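Local coordinates for sensor protein (Rhodopseudomonas palustris, PDB 2OOL) that binds a biliverdin chromophore in its N-terminal chromophore-binding domain as a bacteriophytochrome photoreceptor, and as a whole probably acts as a light-regulated sensor histidine kinase, at residues L53-V58 and S72-P77; D64-P69 and V109-G114; A117-L122 and E134-S139; I128-L133 and G253-S258. All blocks are in the same frame, centred on the assembly; numbering follows the deposited sequence. Where two conformers were deposited one is given.

Along the chain, contacts 1 and 2 interleave, contact 1 closing first, and contacts 3 and 4 interleave after them. All four reach the antiparallel sheet of the PAS domain. Contacts 1 and 2, with centres about 15 Å apart, meet where Leu-73 packs on Leu-66. Contact 2 passes to contact 3 through the neighbouring strands 105-111 and 114-125, where Val-109 touches Phe-118. Contacts 3 and 4, about 18 Å apart, share the pairing of strands 114-125 and 128-134. Contacts 1 to 3 lie within the PAS range, whereas contact 4 joins that sheet to residues 253-258 of the GAF range, tying the two domains of the chromophore-binding region together.

Contact 1 (L53-V58 and S72-P77); sequences LRIASV and SLLNVP
A type II beta turn from Leu-73 to Val-76 docks on residues 53-58 of the PAS domain, where Arg-54 and Pro-77 form a single backbone bridge. Ile-55 N donates to Val-76 O (2.9 Å), and Asn-75 N returns a bond to Ile-55 O (2.8 Å). The Arg-54 side chain runs extended from CG to NE across the Asn-75 amide, its CD 3.5 Å from Asn-75 ND2. At its end NH1 gives a bond of 2.8 Å to Asn-75 O, nearly along the C=O axis, while Pro-77 CG lies over one guanidinium face near its rim. An alanine at Arg-54 would probably leave Asn-75 O without this donor and take away the guanidinium that lies against Pro-77. Ile-55 puts CB 3.5 Å from Leu-73 O; its CG1 stands anti to the carbonyl carbon (chi1 -69°) and reaches Val-76 O. Farther along, Leu-74 CD2 rests 3.6 Å from Ala-56 O. Leu-73 continues into the core, packing on Val-62 and Leu-66 of helix 62-66. On the strand itself, Ala-56 and Ser-57 form a classic beta bulge opposite Val-47 of strand 44-48, and Leu-53 packs against helix 84-94.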
loop_
_atom_site.group_PDB
_atom_site.type_symbol
_atom_site.label_atom_id
_atom_site.label_comp_id
_atom_site.label_asym_id
_atom_site.label_seq_id
_atom_site.Cartn_x
_atom_site.Cartn_y
_atom_site.Cartn_z
ATOM N N LEU A 53 3.612 1.752 -33.847
ATOM C CA LEU A 53 4.262 0.890 -32.898
ATOM C C LEU A 53 5.176 -0.176 -33.539
ATOM O O LEU A 53 5.237 -1.327 -33.095
ATOM C CB LEU A 53 3.171 0.282 -31.995
ATOM C CG LEU A 53 2.795 1.224 -30.852
ATOM C CD1 LEU A 53 1.756 0.631 -29.937
ATOM C CD2 LEU A 53 4.049 1.524 -30.032
ATOM N N ARG A 54 5.911 0.226 -34.563
ATOM C CA ARG A 54 6.807 -0.679 -35.274
ATOM C C ARG A 54 8.093 -0.786 -34.515
ATOM O O ARG A 54 8.528 0.175 -33.971
ATOM C CB ARG A 54 7.098 -0.152 -36.672
ATOM C CG ARG A 54 5.902 -0.253 -37.587
ATOM C CD ARG A 54 6.134 0.262 -39.011
ATOM N NE ARG A 54 4.899 -0.037 -39.732
ATOM C CZ ARG A 54 4.648 -1.159 -40.407
ATOM N NH1 ARG A 54 5.582 -2.092 -40.577
ATOM N NH2 ARG A 54 3.458 -1.327 -40.959
ATOM N N ILE A 55 8.746 -1.928 -34.556
ATOM C CA ILE A 55 9.920 -2.146 -33.694
ATOM C C ILE A 55 11.155 -1.460 -34.303
ATOM O O ILE A 55 11.468 -1.669 -35.456
ATOM C CB ILE A 55 10.172 -3.658 -33.487
ATOM C CG1 ILE A 55 9.064 -4.277 -32.635
ATOM C CG2 ILE A 55 11.511 -3.915 -32.949
ATOM C CD1 ILE A 55 8.967 -5.782 -32.803
ATOM N N ALA A 56 11.888 -0.686 -33.510
ATOM C CA ALA A 56 13.084 -0.017 -34.062
ATOM C C ALA A 56 14.378 -0.585 -33.488
ATOM O O ALA A 56 15.424 -0.507 -34.110
ATOM C CB ALA A 56 12.985 1.521 -33.934
ATOM N N SER A 57 14.284 -1.267 -32.358
ATOM C CA SER A 57 15.416 -1.988 -31.803
ATOM C C SER A 57 14.904 -3.016 -30.795
ATOM O O SER A 57 13.829 -2.803 -30.215
ATOM C CB SER A 57 16.351 -1.007 -31.072
ATOM O OG SER A 57 17.318 -1.688 -30.300
ATOM N N VAL A 58 15.683 -4.095 -30.591
ATOM C CA VAL A 58 15.361 -5.122 -29.591
ATOM C C VAL A 58 16.623 -5.620 -28.980
ATOM O O VAL A 58 17.677 -5.604 -29.627
ATOM C CB VAL A 58 14.634 -6.413 -30.167
ATOM C CG1 VAL A 58 13.106 -6.335 -29.962
ATOM C CG2 VAL A 58 15.012 -6.671 -31.594
ATOM N N SER A 72 15.590 -9.455 -37.747
ATOM C CA SER A 72 14.455 -9.651 -38.642
ATOM C C SER A 72 13.185 -8.988 -38.130
ATOM O O SER A 72 12.192 -8.914 -38.874
ATOM C CB SER A 72 14.213 -11.135 -38.881
ATOM O OG SER A 72 13.940 -11.782 -37.663
ATOM N N LEU A 73 13.193 -8.549 -36.861
ATOM C CA LEU A 73 12.014 -7.894 -36.253
ATOM C C LEU A 73 11.983 -6.400 -36.574
ATOM O O LEU A 73 11.033 -5.679 -36.218
ATOM C CB LEU A 73 11.999 -8.088 -34.726
ATOM C CG LEU A 73 11.858 -9.564 -34.278
ATOM C CD1 LEU A 73 12.150 -9.814 -32.824
ATOM C CD2 LEU A 73 10.479 -10.126 -34.638
ATOM N N LEU A 74 13.018 -5.917 -37.239
ATOM C CA LEU A 74 13.122 -4.474 -37.388
ATOM C C LEU A 74 12.035 -3.973 -38.392
ATOM O O LEU A 74 11.833 -4.493 -39.497
ATOM C CB LEU A 74 14.565 -4.040 -37.708
ATOM C CG LEU A 74 15.635 -4.443 -36.650
ATOM C CD1 LEU A 74 17.094 -4.079 -37.068
ATOM C CD2 LEU A 74 15.370 -3.928 -35.223
ATOM N N ASN A 75 11.288 -3.008 -37.889
ATOM C CA ASN A 75 10.152 -2.395 -38.516
ATOM C C ASN A 75 8.859 -3.201 -38.536
ATOM O O ASN A 75 7.905 -2.818 -39.224
ATOM C CB ASN A 75 10.500 -1.893 -39.931
ATOM C CG ASN A 75 9.815 -0.614 -40.242
ATOM O OD1 ASN A 75 9.474 -0.319 -41.401
ATOM N ND2 ASN A 75 9.579 0.168 -39.207
ATOM N N VAL A 76 8.812 -4.291 -37.775
ATOM C CA VAL A 76 7.611 -5.096 -37.673
ATOM C C VAL A 76 6.675 -4.522 -36.604
ATOM O O VAL A 76 7.118 -4.094 -35.555
ATOM C CB VAL A 76 7.965 -6.566 -37.365
ATOM C CG1 VAL A 76 6.714 -7.373 -37.184
ATOM C CG2 VAL A 76 8.808 -7.135 -38.514
ATOM N N PRO A 77 5.372 -4.474 -36.877
ATOM C CA PRO A 77 4.500 -4.036 -35.812
ATOM C C PRO A 77 4.578 -4.948 -34.543
ATOM O O PRO A 77 4.542 -6.184 -34.625
ATOM C CB PRO A 77 3.121 -4.061 -36.441
ATOM C CG PRO A 77 3.338 -4.055 -37.877
ATOM C CD PRO A 77 4.648 -4.730 -38.123
#

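Contact 2 (D64-P69 and V109-G114); sequences DLLRQP and VVTPDG
The Arg-67 guanidinium has the carboxylate of Asp-113 at its edge, OD2 lying in its plane 3.7 Å from NE, a long salt bridge. One face is approached by the carbonyl oxygen of Asp-64, in its own segment, 3.0 Å above the plane and offset toward the rim. The guanidinium and carboxylate planes are turned 48° apart, and the two side chains cross at about a right angle. A bend in the arginine chain (chi2 -78°) sets CD aside from the extended course, while CG lies 3.8 Å from Pro-112 CG. The proline ring also leans on the end of the helix, its CG 3.4 Å from Leu-66 O. Arg-67 has positive phi and is the first residue to leave the helical conformation of helix 62-66. Across the contact, strand 105-111 of the PAS sheet ends in a type I beta turn from Thr-111 to Gly-114, leading to the next strand, 114-125. The turn links the two strands as a beta hairpin; Gly-114 O accepts from both Thr-111 N and Thr-111 OG1, the hydroxyl arriving in the carbonyl plane on a lone pair. That grip holds the threonine with OG1 between the backbone N and carbonyl carbon (chi1 80°), and CG2 touches Leu-65 CD1 at 3.7 Å. Two residues before the turn begins, Val-109 CG1 meets Leu-66 CD2 at 3.7 Å, the two side chains crossing at about a right angle. Leu-65 and Val-109 also both touch Phe-118 of strand 114-125, and Leu-66 packs on Leu-73.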
loop_
_atom_site.group_PDB
_atom_site.type_symbol
_atom_site.label_atom_id
_atom_site.label_comp_id
_atom_site.label_asym_id
_atom_site.label_seq_id
_atom_site.Cartn_x
_atom_site.Cartn_y
_atom_site.Cartn_z
ATOM N N ASP A 64 15.490 -15.810 -27.993
ATOM C CA ASP A 64 15.009 -16.943 -27.252
ATOM C C ASP A 64 13.516 -16.840 -26.963
ATOM O O ASP A 64 12.877 -17.846 -26.683
ATOM C CB ASP A 64 15.749 -17.095 -25.936
ATOM C CG ASP A 64 17.246 -16.964 -26.087
ATOM O OD1 ASP A 64 17.834 -17.659 -26.962
ATOM O OD2 ASP A 64 17.824 -16.157 -25.324
ATOM N N LEU A 65 12.969 -15.640 -26.957
ATOM C CA LEU A 65 11.567 -15.479 -26.647
ATOM C C LEU A 65 10.764 -15.934 -27.836
ATOM O O LEU A 65 9.965 -16.848 -27.737
ATOM C CB LEU A 65 11.260 -14.021 -26.292
ATOM C CG LEU A 65 9.845 -13.663 -25.835
ATOM C CD1 LEU A 65 9.320 -14.569 -24.712
ATOM C CD2 LEU A 65 9.767 -12.200 -25.509
ATOM N N LEU A 66 11.028 -15.305 -28.981
ATOM C CA LEU A 66 10.228 -15.451 -30.195
ATOM C C LEU A 66 10.807 -16.446 -31.206
ATOM O O LEU A 66 10.130 -16.774 -32.152
ATOM C CB LEU A 66 10.093 -14.067 -30.861
ATOM C CG LEU A 66 9.450 -13.044 -29.920
ATOM C CD1 LEU A 66 9.541 -11.654 -30.467
ATOM C CD2 LEU A 66 7.994 -13.427 -29.613
ATOM N N ARG A 67 12.048 -16.897 -31.016
ATOM C CA ARG A 67 12.685 -17.899 -31.864
ATOM C C ARG A 67 13.005 -17.374 -33.268
ATOM O O ARG A 67 12.923 -18.101 -34.253
ATOM C CB ARG A 67 11.833 -19.170 -31.948
ATOM C CG ARG A 67 11.631 -19.830 -30.575
ATOM C CD ARG A 67 12.899 -20.627 -30.161
ATOM N NE ARG A 67 13.087 -20.703 -28.704
ATOM C CZ ARG A 67 14.274 -20.692 -28.082
ATOM N NH1 ARG A 67 15.421 -20.576 -28.773
ATOM N NH2 ARG A 67 14.324 -20.764 -26.752
ATOM N N GLN A 68 13.431 -16.112 -33.323
ATOM C CA GLN A 68 13.713 -15.452 -34.587
ATOM C C GLN A 68 14.947 -14.564 -34.440
ATOM O O GLN A 68 15.251 -14.096 -33.342
ATOM C CB GLN A 68 12.494 -14.646 -35.035
ATOM C CG GLN A 68 11.338 -15.507 -35.594
ATOM C CD GLN A 68 9.983 -14.854 -35.375
ATOM O OE1 GLN A 68 9.865 -13.893 -34.599
ATOM N NE2 GLN A 68 8.955 -15.365 -36.047
ATOM N N PRO A 69 15.703 -14.374 -35.548
ATOM C CA PRO A 69 16.858 -13.477 -35.459
ATOM C C PRO A 69 16.415 -12.053 -35.085
ATOM O O PRO A 69 15.427 -11.558 -35.632
ATOM C CB PRO A 69 17.451 -13.507 -36.877
ATOM C CG PRO A 69 16.901 -14.732 -37.534
ATOM C CD PRO A 69 15.562 -14.965 -36.896
ATOM N N VAL A 109 2.644 -12.076 -24.602
ATOM C CA VAL A 109 3.387 -12.264 -25.845
ATOM C C VAL A 109 3.040 -13.646 -26.401
ATOM O O VAL A 109 3.034 -14.624 -25.642
ATOM C CB VAL A 109 4.900 -12.212 -25.566
ATOM C CG1 VAL A 109 5.750 -12.496 -26.780
ATOM C CG2 VAL A 109 5.277 -10.875 -24.924
ATOM N N VAL A 110 2.720 -13.719 -27.706
ATOM C CA VAL A 110 2.429 -14.985 -28.379
ATOM C C VAL A 110 3.736 -15.517 -28.965
ATOM O O VAL A 110 4.332 -14.871 -29.809
ATOM C CB VAL A 110 1.333 -14.788 -29.415
ATOM C CG1 VAL A 110 0.960 -16.109 -30.085
ATOM C CG2 VAL A 110 0.097 -14.145 -28.760
ATOM N N THR A 111 4.244 -16.621 -28.422
ATOM C CA THR A 111 5.532 -17.202 -28.792
ATOM C C THR A 111 5.266 -18.559 -29.426
ATOM O O THR A 111 4.171 -19.134 -29.261
ATOM C CB THR A 111 6.541 -17.378 -27.559
ATOM O OG1 THR A 111 6.231 -18.540 -26.796
ATOM C CG2 THR A 111 6.596 -16.168 -26.615
ATOM N N PRO A 112 6.261 -19.122 -30.128
ATOM C CA PRO A 112 6.000 -20.424 -30.761
ATOM C C PRO A 112 5.778 -21.528 -29.724
ATOM O O PRO A 112 5.165 -22.537 -30.034
ATOM C CB PRO A 112 7.286 -20.697 -31.568
ATOM C CG PRO A 112 8.006 -19.382 -31.642
ATOM C CD PRO A 112 7.642 -18.676 -30.364
ATOM N N ASP A 113 6.286 -21.321 -28.512
ATOM C CA ASP A 113 6.178 -22.277 -27.405
ATOM C C ASP A 113 5.100 -21.839 -26.383
ATOM O O ASP A 113 5.275 -22.041 -25.183
ATOM C CB ASP A 113 7.550 -22.397 -26.679
ATOM C CG ASP A 113 8.774 -22.342 -27.654
ATOM O OD1 ASP A 113 8.814 -23.138 -28.645
ATOM O OD2 ASP A 113 9.694 -21.503 -27.402
ATOM N N GLY A 114 4.002 -21.238 -26.854
ATOM C CA GLY A 114 2.920 -20.744 -25.994
ATOM C C GLY A 114 2.929 -19.248 -25.657
ATOM O O GLY A 114 3.850 -18.515 -26.007
#

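Contact 3 (A117-L122 and E134-S139); sequences AFNGIL and EPRDES
Asn-119 and Glu-134 face each other as an antiparallel hydrogen-bonded pair, each backbone N-H donating a hydrogen bond to the other's carbonyl. Asn-119 N reaches Glu-134 O at 2.8 Å, and Glu-134 N reaches Asn-119 O at 2.8 Å, the latter almost straight at 176°. Glu-134 O also lies at the edge of the Phe-118 ring, in its plane, 3.7 Å from CD1. Beyond this pair the chain from 134 swings off the sheet, and Arg-136 lays its CG against the backbone at 3.6 Å from Phe-118 C. From there the arginine chain bends at chi3 (57°), which places NE; its CD comes 4.0 Å from Ala-117 CB. The Asn-119 side chain fills the angle between strand and departing chain, its CB 3.7 Å from Glu-134 O and its CG 3.9 Å from Arg-136 CA. An alanine at Asn-119 would probably open a gap beside Arg-136 CA and leave the arginine less confined there. A water takes over where direct pairing stops, donating to Ala-117 O and accepting from Arg-136 N. Farther out, Glu-134 forms a salt bridge with Arg-311 of helix 308-332, Asp-137 bonds to Ser-307, and Asp-137 also packs on Arg-150 of the second subunit. Two backbone bonds thus fix the end of strand 128-134, while the buried carboxylate of Glu-134 probably has its charge balanced by Arg-311, joining the end of this inner strand of the PAS sheet to helix 308-332.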
loop_
_atom_site.group_PDB
_atom_site.type_symbol
_atom_site.label_atom_id
_atom_site.label_comp_id
_atom_site.label_asym_id
_atom_site.label_seq_id
_atom_site.Cartn_x
_atom_site.Cartn_y
_atom_site.Cartn_z
ATOM N N ALA A 117 3.230 -14.280 -20.121
ATOM C CA ALA A 117 2.727 -13.099 -19.437
ATOM C C ALA A 117 3.873 -12.315 -18.720
ATOM O O ALA A 117 4.732 -12.890 -18.024
ATOM C CB ALA A 117 1.604 -13.512 -18.377
ATOM N N PHE A 118 3.817 -11.001 -18.877
ATOM C CA PHE A 118 4.835 -10.058 -18.446
ATOM C C PHE A 118 4.233 -8.797 -17.862
ATOM O O PHE A 118 3.092 -8.475 -18.073
ATOM C CB PHE A 118 5.690 -9.590 -19.613
ATOM C CG PHE A 118 6.503 -10.666 -20.271
ATOM C CD1 PHE A 118 7.728 -11.063 -19.736
ATOM C CD2 PHE A 118 6.075 -11.246 -21.457
ATOM C CE1 PHE A 118 8.470 -12.071 -20.320
ATOM C CE2 PHE A 118 6.815 -12.223 -22.071
ATOM C CZ PHE A 118 8.011 -12.649 -21.518
ATOM N N ASN A 119 5.070 -8.088 -17.098
ATOM C CA ASN A 119 4.822 -6.731 -16.663
ATOM C C ASN A 119 5.474 -5.885 -17.723
ATOM O O ASN A 119 6.700 -5.951 -17.912
ATOM C CB ASN A 119 5.527 -6.402 -15.316
ATOM C CG ASN A 119 4.650 -6.552 -14.120
ATOM O OD1 ASN A 119 5.140 -6.387 -12.978
ATOM N ND2 ASN A 119 3.374 -6.804 -14.322
ATOM N N GLY A 120 4.674 -5.047 -18.368
ATOM C CA GLY A 120 5.184 -4.118 -19.370
ATOM C C GLY A 120 5.466 -2.745 -18.771
ATOM O O GLY A 120 4.578 -2.111 -18.146
ATOM N N ILE A 121 6.705 -2.280 -18.962
ATOM C CA ILE A 121 7.174 -1.034 -18.354
ATOM C C ILE A 121 7.535 -0.113 -19.517
ATOM O O ILE A 121 8.485 -0.355 -20.230
ATOM C CB ILE A 121 8.436 -1.233 -17.462
ATOM C CG1 ILE A 121 8.302 -2.461 -16.562
ATOM C CG2 ILE A 121 8.789 0.081 -16.679
ATOM C CD1 ILE A 121 7.421 -2.270 -15.440
ATOM N N LEU A 122 6.751 0.929 -19.663
ATOM C CA LEU A 122 6.750 1.831 -20.779
ATOM C C LEU A 122 7.349 3.189 -20.376
ATOM O O LEU A 122 7.070 3.708 -19.269
ATOM C CB LEU A 122 5.283 2.043 -21.131
ATOM C CG LEU A 122 4.780 2.222 -22.530
ATOM C CD1 LEU A 122 5.548 1.411 -23.587
ATOM C CD2 LEU A 122 3.275 1.822 -22.417
ATOM N N GLU A 134 9.162 -7.359 -17.951
ATOM C CA GLU A 134 9.712 -7.962 -16.716
ATOM C C GLU A 134 8.806 -9.103 -16.286
ATOM O O GLU A 134 7.659 -9.104 -16.635
ATOM C CB GLU A 134 9.700 -6.945 -15.542
ATOM C CG GLU A 134 10.844 -5.947 -15.513
ATOM C CD GLU A 134 10.945 -5.139 -14.205
ATOM O OE1 GLU A 134 10.037 -5.251 -13.313
ATOM O OE2 GLU A 134 11.910 -4.335 -14.117
ATOM N N PRO A 135 9.295 -9.996 -15.403
ATOM C CA PRO A 135 8.391 -10.952 -14.783
ATOM C C PRO A 135 7.341 -10.266 -13.920
ATOM O O PRO A 135 7.580 -9.188 -13.367
ATOM C CB PRO A 135 9.304 -11.815 -13.903
ATOM C CG PRO A 135 10.704 -11.473 -14.280
ATOM C CD PRO A 135 10.676 -10.119 -14.915
ATOM N N ARG A 136 6.186 -10.885 -13.795
ATOM C CA ARG A 136 5.094 -10.291 -13.062
ATOM C C ARG A 136 5.212 -10.443 -11.543
ATOM O O ARG A 136 5.924 -11.305 -11.041
ATOM C CB ARG A 136 3.767 -10.919 -13.498
ATOM C CG ARG A 136 3.491 -10.803 -14.988
ATOM C CD ARG A 136 2.017 -10.965 -15.323
ATOM N NE ARG A 136 1.205 -9.989 -14.609
ATOM C CZ ARG A 136 -0.130 -9.964 -14.611
ATOM N NH1 ARG A 136 -0.839 -10.841 -15.347
ATOM N NH2 ARG A 136 -0.777 -9.030 -13.913
ATOM N N ASP A 137 4.449 -9.622 -10.842
ATOM C CA ASP A 137 4.341 -9.722 -9.416
ATOM C C ASP A 137 3.693 -11.052 -9.033
ATOM O O ASP A 137 2.668 -11.439 -9.609
ATOM C CB ASP A 137 3.521 -8.563 -8.861
ATOM C CG ASP A 137 3.506 -8.546 -7.343
ATOM O OD1 ASP A 137 4.482 -8.058 -6.724
ATOM O OD2 ASP A 137 2.510 -9.030 -6.778
ATOM N N GLU A 138 4.298 -11.738 -8.065
ATOM C CA GLU A 138 3.862 -13.107 -7.678
ATOM C C GLU A 138 3.249 -13.266 -6.284
ATOM O O GLU A 138 3.201 -14.383 -5.779
ATOM C CB GLU A 138 5.064 -14.078 -7.760
ATOM C CG GLU A 138 5.215 -14.862 -9.080
ATOM C CD GLU A 138 6.447 -15.804 -9.051
ATOM O OE1 GLU A 138 6.327 -16.942 -8.502
ATOM O OE2 GLU A 138 7.525 -15.392 -9.573
ATOM N N SER A 139 2.770 -12.223 -5.623
ATOM C CA SER A 139 2.410 -12.463 -4.188
ATOM C C SER A 139 1.043 -13.117 -3.945
ATOM O O SER A 139 0.016 -12.758 -4.520
ATOM C CB SER A 139 2.565 -11.213 -3.306
ATOM O OG SER A 139 2.277 -11.540 -1.936
HETATM O O HOH W 1 5.563 -13.222 -15.465
#

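Contact 4 (I128-L133 and G253-S258); sequences IVILEL and GPIDLS
Ile-130 pushes its CD1 between Ile-255 and Leu-257, a methyl bump set into a shallow hollow of the 253-258 loop. Its CD1 stands 3.9 Å from Ile-255 CG2. Leu-257 CD2 lies 4.1 Å from the same Ile-130 CD1, and Asp-256 O is also close, so the hollow is walled by two branched side chains and one backbone carbonyl. The Ile-130 and Ile-255 side chains lie alongside each other, pointing opposite ways. With CG1 of Ile-255 beside the backbone N (chi1 -66°), CG2 is the branch left anti to it, and that methyl serves two neighbours, for Ile-128 CD1 also comes within 4.2 Å of it. The loop is shaped by an Asx turn: Asp-256 OD1 accepts from Ser-258 N (2.8 Å) and from Ser-258 OG (2.6 Å), the hydroxyl on its syn lone pair. Nearby, Ile-255 also touches Val-47 and Ile-130 touches Leu-45, both of strand 44-48. The side chain of Leu-257 is about 10 Å from the bound biliverdin. No hydrogen bond joins residues 128-133 to 253-258, so this PAS-to-GAF contact relies on the fit of apolar side chains, while polar links between the two parts lie beside it, in the bonds of the Glu-132 carboxylate to Ser-260, Val-261 and Leu-262 and a weak one from His-125 to Asp-256.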
loop_
_atom_site.group_PDB
_atom_site.type_symbol
_atom_site.label_atom_id
_atom_site.label_comp_id
_atom_site.label_asym_id
_atom_site.label_seq_id
_atom_site.Cartn_x
_atom_site.Cartn_y
_atom_site.Cartn_z
ATOM N N ILE A 128 11.688 8.921 -28.338
ATOM C CA ILE A 128 11.332 7.512 -28.591
ATOM C C ILE A 128 10.636 6.849 -27.422
ATOM O O ILE A 128 10.667 7.349 -26.315
ATOM C CB ILE A 128 12.579 6.652 -29.001
ATOM C CG1 ILE A 128 13.653 6.676 -27.916
ATOM C CG2 ILE A 128 13.143 7.123 -30.372
ATOM C CD1 ILE A 128 14.606 5.541 -27.983
ATOM N N VAL A 129 10.088 5.658 -27.661
ATOM C CA VAL A 129 9.348 4.904 -26.656
ATOM C C VAL A 129 10.043 3.601 -26.463
ATOM O O VAL A 129 10.322 2.927 -27.430
ATOM C CB VAL A 129 7.906 4.614 -27.148
ATOM C CG1 VAL A 129 7.148 3.797 -26.120
ATOM C CG2 VAL A 129 7.182 5.938 -27.483
ATOM N N ILE A 130 10.325 3.260 -25.207
ATOM C CA ILE A 130 11.029 2.064 -24.844
ATOM C C ILE A 130 10.014 1.248 -24.036
ATOM O O ILE A 130 9.412 1.776 -23.111
ATOM C CB ILE A 130 12.275 2.377 -24.007
ATOM C CG1 ILE A 130 13.357 3.082 -24.844
ATOM C CG2 ILE A 130 12.843 1.102 -23.328
ATOM C CD1 ILE A 130 14.671 3.429 -24.124
ATOM N N LEU A 131 9.788 0.004 -24.445
ATOM C CA LEU A 131 8.962 -0.937 -23.693
ATOM C C LEU A 131 9.851 -2.014 -23.096
ATOM O O LEU A 131 10.663 -2.602 -23.794
ATOM C CB LEU A 131 7.916 -1.560 -24.600
ATOM C CG LEU A 131 7.083 -2.732 -24.000
ATOM C CD1 LEU A 131 6.164 -2.256 -22.864
ATOM C CD2 LEU A 131 6.281 -3.424 -25.046
ATOM N N GLU A 132 9.697 -2.291 -21.820
ATOM C CA GLU A 132 10.480 -3.329 -21.214
ATOM C C GLU A 132 9.546 -4.362 -20.579
ATOM O O GLU A 132 8.552 -3.992 -19.996
ATOM C CB GLU A 132 11.411 -2.712 -20.177
ATOM C CG GLU A 132 12.493 -1.810 -20.778
ATOM C CD GLU A 132 13.338 -1.127 -19.723
ATOM O OE1 GLU A 132 12.846 -0.159 -19.124
ATOM O OE2 GLU A 132 14.486 -1.555 -19.506
ATOM N N LEU A 133 9.887 -5.639 -20.723
ATOM C CA LEU A 133 9.062 -6.757 -20.273
ATOM C C LEU A 133 9.752 -7.430 -19.135
ATOM O O LEU A 133 10.851 -7.954 -19.312
ATOM C CB LEU A 133 8.892 -7.766 -21.427
ATOM C CG LEU A 133 8.151 -7.324 -22.668
ATOM C CD1 LEU A 133 7.887 -8.528 -23.562
ATOM C CD2 LEU A 133 6.888 -6.600 -22.303
ATOM N N GLY A 253 22.556 8.257 -32.904
ATOM C CA GLY A 253 23.292 7.993 -31.745
ATOM C C GLY A 253 22.797 6.747 -31.033
ATOM O O GLY A 253 21.793 6.176 -31.422
ATOM N N PRO A 254 23.507 6.344 -29.970
ATOM C CA PRO A 254 23.169 5.189 -29.139
ATOM C C PRO A 254 21.877 5.407 -28.376
ATOM O O PRO A 254 21.486 6.527 -28.192
ATOM C CB PRO A 254 24.312 5.126 -28.120
ATOM C CG PRO A 254 25.000 6.460 -28.191
ATOM C CD PRO A 254 24.716 7.056 -29.502
ATOM N N ILE A 255 21.240 4.348 -27.893
ATOM C CA ILE A 255 20.020 4.511 -27.147
ATOM C C ILE A 255 20.363 4.843 -25.679
ATOM O O ILE A 255 21.063 4.091 -25.005
ATOM C CB ILE A 255 19.091 3.237 -27.274
ATOM C CG1 ILE A 255 18.613 3.103 -28.735
ATOM C CG2 ILE A 255 17.894 3.376 -26.382
ATOM C CD1 ILE A 255 17.997 1.748 -29.127
ATOM N N ASP A 256 19.841 5.974 -25.233
ATOM C CA ASP A 256 19.986 6.461 -23.890
ATOM C C ASP A 256 19.085 5.646 -22.973
ATOM O O ASP A 256 17.863 5.781 -22.996
ATOM C CB ASP A 256 19.620 7.963 -23.846
ATOM C CG ASP A 256 19.902 8.589 -22.516
ATOM O OD1 ASP A 256 19.931 7.884 -21.482
ATOM O OD2 ASP A 256 20.157 9.802 -22.494
ATOM N N LEU A 257 19.699 4.794 -22.163
ATOM C CA LEU A 257 18.959 3.935 -21.251
ATOM C C LEU A 257 18.822 4.535 -19.865
ATOM O O LEU A 257 18.435 3.860 -18.916
ATOM C CB LEU A 257 19.608 2.573 -21.252
ATOM C CG LEU A 257 19.592 1.875 -22.620
ATOM C CD1 LEU A 257 20.408 0.626 -22.597
ATOM C CD2 LEU A 257 18.172 1.527 -22.975
ATOM N N SER A 258 19.069 5.836 -19.727
ATOM C CA SER A 258 18.934 6.472 -18.395
ATOM C C SER A 258 17.700 6.029 -17.594
ATOM O O SER A 258 17.812 5.735 -16.388
ATOM C CB SER A 258 18.907 7.987 -18.512
ATOM O OG SER A 258 20.124 8.502 -18.999
#